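ABC-type phosphate transport system, periplasmic component (Lactobacillus brevis, PDB 4ECF) probably binds phosphate outside the cell membrane as the solute-binding part of the PstSACB ABC transporter that imports it. Local coordinates at residues A[185-190]-A[202-207]; A[99-104]-A[140-145]; A[197-202]-A[247-252]; A[84-89]-A[176-181]. All blocks are in the same frame, centred on the assembly; numbering follows the deposited sequence.

Contact 1 (A[185-190]-A[202-207]); sequences LSLNHV and WRIWSY. With EDO (1,2-ethanediol), chain F; EDO (1,2-ethanediol), chain L.
L185 meets W202 through its backbone, O lying 3.5 Å from CH2 of the indole, where strand 183-187 of the mixed sheet runs into a type I' turn spanning L187 to V190. The side chain of L185 leads off to V87 in the neighbouring strand. S186 adds CA near the plane of the indole, at its edge. L187 makes two of the apolar contacts: with CD1 anti to CA (chi2 173°), that methyl sits 3.7 Å from W202 CH2 and 3.6 Å from CD1 of I204, whose side chain it crosses at about a right angle. N188 reaches across only through an ethanediol, probably from the crystallisation liquor: its ND2 donates to O1 (2.9 Å), while the backbone N of R203 donates to O2 (2.9 Å). The C2 of this diol lies 3.8 Å above one indole face, toward the rim. W202 is held by NE1, which donates to I83 O and only weakly to I204 O, and by F175, edge-to-face. An alanine here would probably take the NE1 donor from I83 O and open a gap beside L187 and the turn. V190 ends the walk with CG1 4.3 Å from W202 CE3, while its O, already accepting from L187 N, lies in the indole plane at the edge, 3.3 Å from CZ3.

Contact 2 (A[99-104]-A[140-145]); sequences NQLIKI and FGLANH. With EDO (1,2-ethanediol), chain L.
G141 meets L101 with its carbonyl, O lying 3.8 Å from CD2 of the leucine, as the chain leaves helix 132-140 and passes alongside helix 98-105. Next in sequence, L142 turns CD2 to the same leucine, 3.8 Å from L101 CG, the two side chains crossing at about a right angle; F137 of helix 132-140 packs on both. The L142 carbonyl also touches the helix, O lying 3.7 Å from I102 CG1. L142 also begins a type I' turn that ends at H145, closed by the bond from H145 N to L142 O. A143 offers its methyl, CB 4.2 Å from I102 CD1, and its N donates weakly to an ethanediol, probably from the crystallisation liquor, that also binds F140 O weakly. H145 closes the contact with its imidazole. The branch I102 CG2, anti to the backbone N, stands 3.7 Å from the centroid of this ring and 11° off its normal, a CH-pi contact over the centre of one face. The edge of the ring has L142 O in its plane. No hydrogen bond joins the two segments. Helix and turn therefore meet through aliphatic carbons, carbonyl oxygens and the face of an imidazole, and the fit between them probably rests on the shape of L101 and I102 more than on directional polar bonds.

Contact 3 (A[197-202]-A[247-252]); sequences VTTNDW and QMLVER
T198 and L249 lie side by side with their side chains pointing the same way, where the end of helix 194-198 meets the run leading into strand 250-252, one half of a two-stranded antiparallel sheet. Between their backbones L249 N donates to T198 O (2.9 Å, 150° at the hydrogen), tilted 24° from the carbonyl plane. T199 also runs alongside L249, CG2 to CD1 4.2 Å, while its OG1 accepts from D201 N two residues on, an ST turn. T198 spends its OG1 on V195 O and leaves CG2 to touch Q247 O at 3.5 Å. V197 and M248, a selenomethionine, cross obliquely: the chain of M248, bent at chi2 and chi3, folds so that CE comes 3.4 Å from V197 O, and W205 packs on both residues. N200, with positive phi after the helix, points its CB at V250, 3.9 Å from CG2. Its OD1 accepts from W205 NE1, and also takes part in a bridge to R252, whose guanidinium makes cation-pi contacts with W205 and F140. The bridging water donates to N200 OD1 (2.8 Å) and accepts from R252 NH1 (2.9 Å), lying in the guanidinium plane at its edge.

Contact 4 (A[84-89]-A[176-181]); sequences TPIVNK and SYVNKT. With EDO (1,2-ethanediol), chain K; ACT (acetate ion), chain C.
T84 and V178 meet methyl to methyl, the CG2 atoms 3.5 Å apart, at the tight end of a contact between strand 73-87 of the mixed sheet and the loop linking strands 169-174 and 183-187. The touching parts run nearly parallel, 11° apart. The T84 and V178 side chains cross at about a right angle, whereas I86 slides past V178 in the opposite direction, the CG2 atoms 4.1 Å apart. V173 packs against both I86 and V178, and V163 of helix 156-165 against I86; T84 and I86 are buried while V178 lies partly exposed. Toward K89 the packing gives way to polar links on the exposed side. There a water bridges the backbones, accepting from K89 N (2.9 Å) and donating to T181 O (2.8 Å). Within the loop N179 forms an Asx turn, T181 N donating to OD1 (2.9 Å). The N88 amide is taken by other partners: OD1 accepts from K90 N, ND2 donates to V163 O, and both amide atoms also hold an ethanediol, probably from the crystallisation liquor. An alanine here would probably leave K90 N and V163 O without these mates and weaken the tie to helix 156-165. K89, bent at chi3 (-57°), lays CD and CE beside K180 O, with T181 O a little farther off, and donates from NZ to K180 O (2.9 Å), tilted 17° from the carbonyl plane.

How the contacts relate
Contact 1 lies amid the others, its centre about 11 Å from that of contact 3, 12 Å from contact 2 and 14 Å from contact 4; the centres of contacts 3 and 4 are about 22 Å apart. Along the chain contact 2 is nested within the loop closed by contact 4, and both close before contact 1 opens, whereas the segments of contacts 1 and 3 alternate and share W202. Contacts 1 and 4 reach the same mixed sheet, in which strand 73-87 neighbours both 183-187 and 205-213. Helix 194-198 joins these last two strands and provides one side of contact 3. R252 links contact 3 to F140 of contact 2, so strand 250-252, near the C-terminus, also reaches the end of helix 132-140.

Contact 1 (A[185-190]-A[202-207])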
# COMPACT_ATOMS: atom_id res chain seq x y z
N LEU A 185 -13.86 4.73 4.13
CA LEU A 185 -14.64 5.80 3.56
C LEU A 185 -14.70 5.78 2.05
O LEU A 185 -13.68 5.57 1.37
CB LEU A 185 -14.05 7.17 3.97
CG LEU A 185 -14.03 7.51 5.45
CD1 LEU A 185 -13.41 8.88 5.69
CD2 LEU A 185 -15.39 7.41 6.13
N SER A 186 -15.88 6.11 1.52
CA SER A 186 -16.03 6.54 0.16
C SER A 186 -15.49 7.99 0.11
O SER A 186 -15.50 8.68 1.15
CB SER A 186 -17.50 6.50 -0.28
OG SER A 186 -17.95 5.14 -0.41
N LEU A 187 -15.05 8.40 -1.08
CA LEU A 187 -14.58 9.78 -1.33
C LEU A 187 -15.33 10.30 -2.55
O LEU A 187 -15.35 9.62 -3.62
CB LEU A 187 -13.07 9.84 -1.58
CG LEU A 187 -12.25 9.43 -0.40
CD1 LEU A 187 -10.76 9.35 -0.78
CD2 LEU A 187 -12.44 10.47 0.69
N ASN A 188 -15.96 11.46 -2.42
CA ASN A 188 -16.80 12.02 -3.48
C ASN A 188 -17.90 11.03 -3.92
O ASN A 188 -18.27 10.94 -5.10
CB ASN A 188 -15.88 12.42 -4.66
CG ASN A 188 -14.74 13.29 -4.19
OD1 ASN A 188 -14.96 14.39 -3.63
ND2 ASN A 188 -13.53 12.80 -4.34
N HIS A 189 -18.36 10.25 -2.96
CA HIS A 189 -19.34 9.19 -3.17
C HIS A 189 -18.93 8.16 -4.19
O HIS A 189 -19.79 7.43 -4.71
CB HIS A 189 -20.73 9.82 -3.46
CG HIS A 189 -21.36 10.46 -2.25
ND1 HIS A 189 -21.79 9.73 -1.19
CD2 HIS A 189 -21.60 11.78 -1.93
CE1 HIS A 189 -22.28 10.52 -0.26
NE2 HIS A 189 -22.17 11.81 -0.70
N VAL A 190 -17.59 7.96 -4.35
CA VAL A 190 -17.03 6.82 -5.07
C VAL A 190 -16.45 5.84 -4.04
O VAL A 190 -15.72 6.26 -3.13
CB VAL A 190 -15.89 7.29 -6.02
CG1 VAL A 190 -15.26 6.10 -6.75
CG2 VAL A 190 -16.44 8.37 -6.97
N TRP A 202 -11.59 5.53 -8.65
CA TRP A 202 -10.90 5.63 -7.37
C TRP A 202 -9.42 5.85 -7.69
O TRP A 202 -8.80 5.00 -8.34
CB TRP A 202 -11.07 4.30 -6.59
CG TRP A 202 -10.43 4.43 -5.23
CD1 TRP A 202 -9.11 4.13 -4.87
CD2 TRP A 202 -11.03 4.99 -4.03
NE1 TRP A 202 -8.89 4.45 -3.55
CE2 TRP A 202 -10.03 4.92 -2.99
CE3 TRP A 202 -12.30 5.43 -3.70
CZ2 TRP A 202 -10.26 5.40 -1.69
CZ3 TRP A 202 -12.53 5.87 -2.40
CH2 TRP A 202 -11.53 5.83 -1.42
N ARG A 203 -8.88 7.01 -7.34
CA ARG A 203 -7.55 7.43 -7.79
C ARG A 203 -6.42 7.00 -6.87
O ARG A 203 -5.23 7.11 -7.24
CB ARG A 203 -7.51 8.95 -7.91
CG ARG A 203 -8.38 9.49 -9.05
CD ARG A 203 -8.30 11.01 -9.17
NE ARG A 203 -6.95 11.50 -9.53
CZ ARG A 203 -6.10 12.16 -8.72
NH1 ARG A 203 -6.42 12.44 -7.46
NH2 ARG A 203 -4.93 12.55 -9.19
N ILE A 204 -6.75 6.59 -5.66
CA ILE A 204 -5.69 6.30 -4.65
C ILE A 204 -5.29 4.82 -4.72
O ILE A 204 -5.93 3.96 -4.13
CB ILE A 204 -6.11 6.69 -3.20
CG1 ILE A 204 -6.99 7.95 -3.15
CG2 ILE A 204 -4.84 6.83 -2.38
CD1 ILE A 204 -7.42 8.27 -1.73
N TRP A 205 -4.19 4.55 -5.45
CA TRP A 205 -3.72 3.20 -5.72
C TRP A 205 -2.30 3.35 -6.18
O TRP A 205 -1.88 4.44 -6.64
CB TRP A 205 -4.57 2.45 -6.74
CG TRP A 205 -4.71 3.11 -8.08
CD1 TRP A 205 -5.77 3.87 -8.54
CD2 TRP A 205 -3.81 2.96 -9.20
NE1 TRP A 205 -5.56 4.25 -9.84
CE2 TRP A 205 -4.38 3.74 -10.30
CE3 TRP A 205 -2.57 2.32 -9.38
CZ2 TRP A 205 -3.77 3.82 -11.53
CZ3 TRP A 205 -1.98 2.41 -10.65
CH2 TRP A 205 -2.57 3.16 -11.69
N SER A 206 -1.54 2.28 -6.08
CA SER A 206 -0.19 2.27 -6.67
C SER A 206 0.16 0.89 -7.22
O SER A 206 -0.50 -0.09 -6.89
CB SER A 206 0.88 2.72 -5.68
OG SER A 206 1.14 1.71 -4.71
N TYR A 207 1.25 0.84 -7.98
CA TYR A 207 1.81 -0.42 -8.42
C TYR A 207 2.64 -0.98 -7.26
O TYR A 207 3.21 -0.23 -6.47
CB TYR A 207 2.69 -0.26 -9.67
CG TYR A 207 1.93 0.25 -10.89
CD1 TYR A 207 1.10 -0.59 -11.64
CD2 TYR A 207 2.05 1.58 -11.27
CE1 TYR A 207 0.40 -0.09 -12.75
CE2 TYR A 207 1.35 2.08 -12.37
CZ TYR A 207 0.55 1.20 -13.12
OH TYR A 207 -0.17 1.69 -14.24
C1 EDO F . -12.52 9.22 -5.36
O1 EDO F . -12.62 10.56 -5.90
C2 EDO F . -11.15 8.89 -4.78
O2 EDO F . -10.09 9.03 -5.73
C1 EDO L . -6.91 14.47 -4.95
O1 EDO L . -5.48 14.23 -5.02
C2 EDO L . -7.45 15.04 -6.27
O2 EDO L . -7.80 16.43 -6.18

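Contact 2 (A[99-104]-A[140-145])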
# COMPACT_ATOMS: atom_id res chain seq x y z
N ASN A 99 -12.26 17.85 -0.79
CA ASN A 99 -11.99 19.08 -0.04
C ASN A 99 -12.10 18.84 1.46
O ASN A 99 -11.27 19.34 2.23
CB ASN A 99 -12.92 20.21 -0.49
CG ASN A 99 -12.59 21.54 0.17
OD1 ASN A 99 -13.38 22.07 0.95
ND2 ASN A 99 -11.41 22.09 -0.16
N GLN A 100 -13.12 18.09 1.90
CA GLN A 100 -13.24 17.74 3.31
C GLN A 100 -12.07 16.90 3.80
O GLN A 100 -11.57 17.15 4.87
CB GLN A 100 -14.55 17.00 3.62
CG GLN A 100 -15.81 17.83 3.43
CD GLN A 100 -17.08 17.01 3.48
OE1 GLN A 100 -17.15 15.90 2.93
NE2 GLN A 100 -18.15 17.62 4.05
N LEU A 101 -11.66 15.90 3.00
CA LEU A 101 -10.53 15.06 3.37
C LEU A 101 -9.25 15.88 3.56
O LEU A 101 -8.50 15.69 4.54
CB LEU A 101 -10.35 13.96 2.32
CG LEU A 101 -9.24 12.96 2.64
CD1 LEU A 101 -9.59 11.99 3.79
CD2 LEU A 101 -8.91 12.14 1.41
N ILE A 102 -9.01 16.82 2.65
CA ILE A 102 -7.82 17.66 2.71
C ILE A 102 -7.88 18.53 3.95
O ILE A 102 -6.93 18.62 4.71
CB ILE A 102 -7.67 18.52 1.47
CG1 ILE A 102 -7.25 17.66 0.28
CG2 ILE A 102 -6.64 19.63 1.67
CD1 ILE A 102 -7.42 18.31 -1.09
N LYS A 103 -9.04 19.12 4.18
CA LYS A 103 -9.22 20.00 5.34
C LYS A 103 -9.04 19.23 6.62
O LYS A 103 -8.57 19.79 7.60
CB LYS A 103 -10.56 20.73 5.30
CG LYS A 103 -10.61 21.84 4.25
CD LYS A 103 -11.97 22.53 4.31
CE LYS A 103 -12.01 23.81 3.51
NZ LYS A 103 -13.33 24.45 3.76
N ILE A 104 -9.46 17.97 6.66
CA ILE A 104 -9.22 17.17 7.88
C ILE A 104 -7.74 16.89 8.10
O ILE A 104 -7.23 17.08 9.20
CB ILE A 104 -10.09 15.87 7.87
CG1 ILE A 104 -11.56 16.28 8.09
CG2 ILE A 104 -9.59 14.83 8.91
CD1 ILE A 104 -12.59 15.18 7.93
N PHE A 140 -2.37 11.29 -4.30
CA PHE A 140 -3.59 11.01 -5.04
C PHE A 140 -4.89 11.16 -4.26
O PHE A 140 -5.98 11.24 -4.87
CB PHE A 140 -3.48 9.60 -5.67
CG PHE A 140 -2.33 9.47 -6.63
CD1 PHE A 140 -2.41 10.07 -7.87
CD2 PHE A 140 -1.18 8.77 -6.30
CE1 PHE A 140 -1.35 10.01 -8.75
CE2 PHE A 140 -0.11 8.71 -7.17
CZ PHE A 140 -0.20 9.33 -8.40
N GLY A 141 -4.78 11.23 -2.94
CA GLY A 141 -5.87 11.52 -2.01
C GLY A 141 -5.98 12.98 -1.56
O GLY A 141 -7.07 13.57 -1.57
N LEU A 142 -4.82 13.55 -1.24
CA LEU A 142 -4.72 14.91 -0.67
C LEU A 142 -4.22 15.99 -1.66
O LEU A 142 -3.87 17.10 -1.23
CB LEU A 142 -3.89 14.90 0.61
CG LEU A 142 -4.27 13.93 1.73
CD1 LEU A 142 -3.34 14.15 2.94
CD2 LEU A 142 -5.70 14.13 2.19
N ALA A 143 -4.16 15.70 -2.96
CA ALA A 143 -3.70 16.69 -3.95
C ALA A 143 -2.36 17.35 -3.55
O ALA A 143 -2.16 18.56 -3.68
CB ALA A 143 -4.77 17.74 -4.25
N ASN A 144 -1.45 16.51 -3.05
CA ASN A 144 -0.12 16.91 -2.61
C ASN A 144 -0.06 17.82 -1.37
O ASN A 144 0.99 18.36 -1.08
CB ASN A 144 0.70 17.49 -3.77
CG ASN A 144 0.91 16.50 -4.89
OD1 ASN A 144 0.57 16.76 -6.05
ND2 ASN A 144 1.47 15.37 -4.55
N HIS A 145 -1.16 17.97 -0.64
CA HIS A 145 -1.11 18.59 0.67
C HIS A 145 -0.36 17.71 1.66
O HIS A 145 -0.46 16.48 1.64
CB HIS A 145 -2.49 18.90 1.18
CG HIS A 145 -3.15 20.04 0.48
ND1 HIS A 145 -3.13 21.30 0.97
CD2 HIS A 145 -3.81 20.11 -0.75
CE1 HIS A 145 -3.79 22.12 0.11
NE2 HIS A 145 -4.19 21.41 -0.94
C1 EDO L . -6.91 14.47 -4.95
O1 EDO L . -5.48 14.23 -5.02
C2 EDO L . -7.45 15.04 -6.27
O2 EDO L . -7.80 16.43 -6.18

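Contact 3 (A[197-202]-A[247-252])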
# COMPACT_ATOMS: atom_id res chain seq x y z
N VAL A 197 -10.85 1.07 -8.94
CA VAL A 197 -9.40 1.25 -9.14
C VAL A 197 -9.07 0.97 -10.62
O VAL A 197 -8.32 1.73 -11.25
CB VAL A 197 -8.60 0.30 -8.22
CG1 VAL A 197 -7.12 0.31 -8.63
CG2 VAL A 197 -8.73 0.68 -6.75
N THR A 198 -9.69 -0.07 -11.19
CA THR A 198 -9.34 -0.43 -12.57
C THR A 198 -9.59 0.71 -13.55
O THR A 198 -8.89 0.83 -14.55
CB THR A 198 -10.05 -1.70 -13.07
OG1 THR A 198 -11.45 -1.45 -13.24
CG2 THR A 198 -9.79 -2.90 -12.16
N THR A 199 -10.61 1.52 -13.31
CA THR A 199 -10.94 2.63 -14.19
C THR A 199 -10.32 3.98 -13.79
O THR A 199 -10.54 5.02 -14.46
CB THR A 199 -12.47 2.83 -14.19
OG1 THR A 199 -12.88 3.18 -12.85
CG2 THR A 199 -13.20 1.55 -14.65
N ASN A 200 -9.63 3.99 -12.65
CA ASN A 200 -9.15 5.21 -12.00
C ASN A 200 -10.28 6.13 -11.50
O ASN A 200 -10.00 7.26 -11.14
CB ASN A 200 -8.14 5.99 -12.89
CG ASN A 200 -7.26 6.95 -12.10
OD1 ASN A 200 -6.63 6.53 -11.13
ND2 ASN A 200 -7.19 8.22 -12.52
N ASP A 201 -11.51 5.64 -11.40
CA ASP A 201 -12.55 6.40 -10.71
C ASP A 201 -12.23 6.55 -9.21
O ASP A 201 -12.56 7.56 -8.60
CB ASP A 201 -13.92 5.75 -10.89
CG ASP A 201 -14.54 6.05 -12.28
OD1 ASP A 201 -14.12 7.00 -12.98
OD2 ASP A 201 -15.47 5.33 -12.67
N TRP A 202 -11.59 5.53 -8.65
CA TRP A 202 -10.90 5.63 -7.37
C TRP A 202 -9.42 5.85 -7.69
O TRP A 202 -8.80 5.00 -8.34
CB TRP A 202 -11.07 4.30 -6.59
CG TRP A 202 -10.43 4.43 -5.23
CD1 TRP A 202 -9.11 4.13 -4.87
CD2 TRP A 202 -11.03 4.99 -4.03
NE1 TRP A 202 -8.89 4.45 -3.55
CE2 TRP A 202 -10.03 4.92 -2.99
CE3 TRP A 202 -12.30 5.43 -3.70
CZ2 TRP A 202 -10.26 5.40 -1.69
CZ3 TRP A 202 -12.53 5.87 -2.40
CH2 TRP A 202 -11.53 5.83 -1.42
N GLN A 247 -5.82 -6.50 -15.06
CA GLN A 247 -7.19 -6.03 -14.81
C GLN A 247 -7.32 -4.51 -15.03
O GLN A 247 -8.42 -4.00 -15.21
CB GLN A 247 -7.55 -6.33 -13.37
CG GLN A 247 -7.70 -7.79 -13.03
CD GLN A 247 -8.14 -7.96 -11.60
OE1 GLN A 247 -7.36 -8.29 -10.74
NE2 GLN A 247 -9.41 -7.64 -11.33
N MSE A 248 -6.20 -3.78 -15.00
CA MSE A 248 -6.23 -2.33 -15.13
C MSE A 248 -6.71 -1.88 -16.49
O MSE A 248 -6.31 -2.45 -17.52
CB MSE A 248 -4.83 -1.72 -14.81
CG MSE A 248 -4.35 -1.87 -13.34
SE MSE A 248 -5.57 -1.34 -11.97
CE MSE A 248 -5.27 0.42 -12.13
N LEU A 249 -7.58 -0.89 -16.49
CA LEU A 249 -8.13 -0.29 -17.70
C LEU A 249 -7.50 1.07 -17.94
O LEU A 249 -7.92 1.81 -18.85
CB LEU A 249 -9.65 -0.20 -17.61
CG LEU A 249 -10.37 -1.55 -17.56
CD1 LEU A 249 -11.85 -1.32 -17.34
CD2 LEU A 249 -10.22 -2.39 -18.83
N VAL A 250 -6.54 1.43 -17.09
CA VAL A 250 -5.72 2.61 -17.24
C VAL A 250 -4.26 2.25 -16.94
O VAL A 250 -3.99 1.22 -16.32
CB VAL A 250 -6.15 3.77 -16.32
CG1 VAL A 250 -7.61 4.15 -16.56
CG2 VAL A 250 -5.96 3.39 -14.86
N GLU A 251 -3.35 3.11 -17.39
CA GLU A 251 -1.95 3.06 -16.98
C GLU A 251 -1.56 4.44 -16.46
O GLU A 251 -2.07 5.48 -16.93
CB GLU A 251 -1.03 2.69 -18.17
CG GLU A 251 -1.19 1.25 -18.60
CD GLU A 251 -0.51 0.90 -19.92
OE1 GLU A 251 0.23 1.75 -20.49
OE2 GLU A 251 -0.74 -0.23 -20.39
N ARG A 252 -0.65 4.46 -15.49
CA ARG A 252 -0.20 5.71 -14.90
C ARG A 252 1.33 5.86 -14.95
O ARG A 252 2.05 4.99 -14.48
CB ARG A 252 -0.74 5.87 -13.46
CG ARG A 252 -0.65 7.28 -12.95
CD ARG A 252 -1.19 7.41 -11.52
NE ARG A 252 -0.34 6.71 -10.54
CZ ARG A 252 -0.76 6.15 -9.40
NH1 ARG A 252 -2.05 6.13 -9.09
NH2 ARG A 252 0.10 5.55 -8.59
O HOH W 1 -4.43 7.66 -9.84

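Contact 4 (A[84-89]-A[176-181])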
# COMPACT_ATOMS: atom_id res chain seq x y z
N THR A 84 -7.23 3.21 0.97
CA THR A 84 -8.48 3.84 1.41
C THR A 84 -8.32 4.53 2.78
O THR A 84 -7.62 4.03 3.65
CB THR A 84 -9.64 2.87 1.48
OG1 THR A 84 -10.85 3.57 1.83
CG2 THR A 84 -9.43 1.76 2.49
N PRO A 85 -8.94 5.70 2.93
CA PRO A 85 -9.10 6.21 4.30
C PRO A 85 -9.94 5.23 5.11
O PRO A 85 -10.82 4.53 4.58
CB PRO A 85 -9.86 7.52 4.13
CG PRO A 85 -10.01 7.76 2.69
CD PRO A 85 -9.71 6.50 1.96
N ILE A 86 -9.60 5.14 6.41
CA ILE A 86 -10.36 4.37 7.35
C ILE A 86 -10.62 5.20 8.58
O ILE A 86 -9.82 6.03 8.96
CB ILE A 86 -9.65 3.05 7.78
CG1 ILE A 86 -8.20 3.28 8.26
CG2 ILE A 86 -9.63 2.02 6.61
CD1 ILE A 86 -7.65 2.13 9.10
N VAL A 87 -11.79 5.00 9.18
CA VAL A 87 -12.16 5.71 10.38
C VAL A 87 -12.66 4.78 11.46
O VAL A 87 -13.08 3.66 11.20
CB VAL A 87 -13.23 6.78 10.11
CG1 VAL A 87 -12.73 7.83 9.11
CG2 VAL A 87 -14.54 6.15 9.64
N ASN A 88 -12.60 5.26 12.69
CA ASN A 88 -13.21 4.57 13.81
C ASN A 88 -14.71 4.48 13.52
O ASN A 88 -15.29 5.41 12.97
CB ASN A 88 -12.92 5.35 15.09
CG ASN A 88 -13.56 4.72 16.31
OD1 ASN A 88 -14.70 5.02 16.64
ND2 ASN A 88 -12.83 3.86 16.99
N LYS A 89 -15.31 3.35 13.83
CA LYS A 89 -16.70 3.10 13.41
C LYS A 89 -17.75 4.02 14.03
O LYS A 89 -18.89 4.07 13.55
CB LYS A 89 -17.04 1.63 13.69
CG LYS A 89 -16.31 0.66 12.79
CD LYS A 89 -16.78 -0.78 12.92
CE LYS A 89 -16.67 -1.30 14.35
NZ LYS A 89 -17.14 -2.71 14.47
N SER A 176 -6.52 -4.51 1.45
CA SER A 176 -6.56 -5.82 2.15
C SER A 176 -6.72 -5.73 3.67
O SER A 176 -7.30 -6.63 4.34
CB SER A 176 -5.31 -6.62 1.90
OG SER A 176 -4.35 -6.35 2.90
N TYR A 177 -6.19 -4.64 4.24
CA TYR A 177 -6.23 -4.52 5.67
C TYR A 177 -7.61 -4.13 6.17
O TYR A 177 -7.87 -4.20 7.36
CB TYR A 177 -5.20 -3.49 6.16
CG TYR A 177 -3.76 -3.99 6.18
CD1 TYR A 177 -2.97 -4.02 5.02
CD2 TYR A 177 -3.19 -4.48 7.36
CE1 TYR A 177 -1.69 -4.53 5.03
CE2 TYR A 177 -1.90 -4.97 7.39
CZ TYR A 177 -1.14 -5.02 6.22
OH TYR A 177 0.17 -5.46 6.32
N VAL A 178 -8.50 -3.68 5.29
CA VAL A 178 -9.82 -3.28 5.76
C VAL A 178 -10.57 -4.52 6.28
O VAL A 178 -10.60 -5.53 5.59
CB VAL A 178 -10.64 -2.56 4.65
CG1 VAL A 178 -12.05 -2.28 5.16
CG2 VAL A 178 -9.93 -1.27 4.20
N ASN A 179 -11.11 -4.41 7.49
CA ASN A 179 -11.95 -5.44 8.11
C ASN A 179 -13.03 -4.81 8.99
O ASN A 179 -13.15 -3.58 9.05
CB ASN A 179 -11.08 -6.49 8.88
CG ASN A 179 -10.43 -5.94 10.16
OD1 ASN A 179 -10.87 -4.96 10.74
ND2 ASN A 179 -9.39 -6.63 10.63
N LYS A 180 -13.80 -5.65 9.68
CA LYS A 180 -14.96 -5.24 10.47
C LYS A 180 -14.65 -4.32 11.65
O LYS A 180 -15.56 -3.71 12.21
CB LYS A 180 -15.71 -6.47 11.02
CG LYS A 180 -16.44 -7.29 9.98
CD LYS A 180 -17.26 -8.42 10.61
CE LYS A 180 -16.38 -9.54 11.15
NZ LYS A 180 -15.64 -10.25 10.07
N THR A 181 -13.38 -4.22 12.04
CA THR A 181 -13.01 -3.36 13.17
C THR A 181 -12.93 -1.86 12.80
O THR A 181 -12.91 -1.02 13.69
CB THR A 181 -11.67 -3.78 13.80
OG1 THR A 181 -10.62 -3.57 12.86
CG2 THR A 181 -11.69 -5.28 14.22
C1 EDO K . -14.33 3.86 20.69
O1 EDO K . -15.01 4.59 19.65
C2 EDO K . -14.48 2.36 20.47
O2 EDO K . -14.07 2.03 19.15
C ACT C . -4.05 -8.30 6.67
O ACT C . -5.21 -8.10 7.09
OXT ACT C . -3.80 -8.13 5.46
CH3 ACT C . -2.98 -8.73 7.63
O HOH W 2 -13.83 1.24 15.15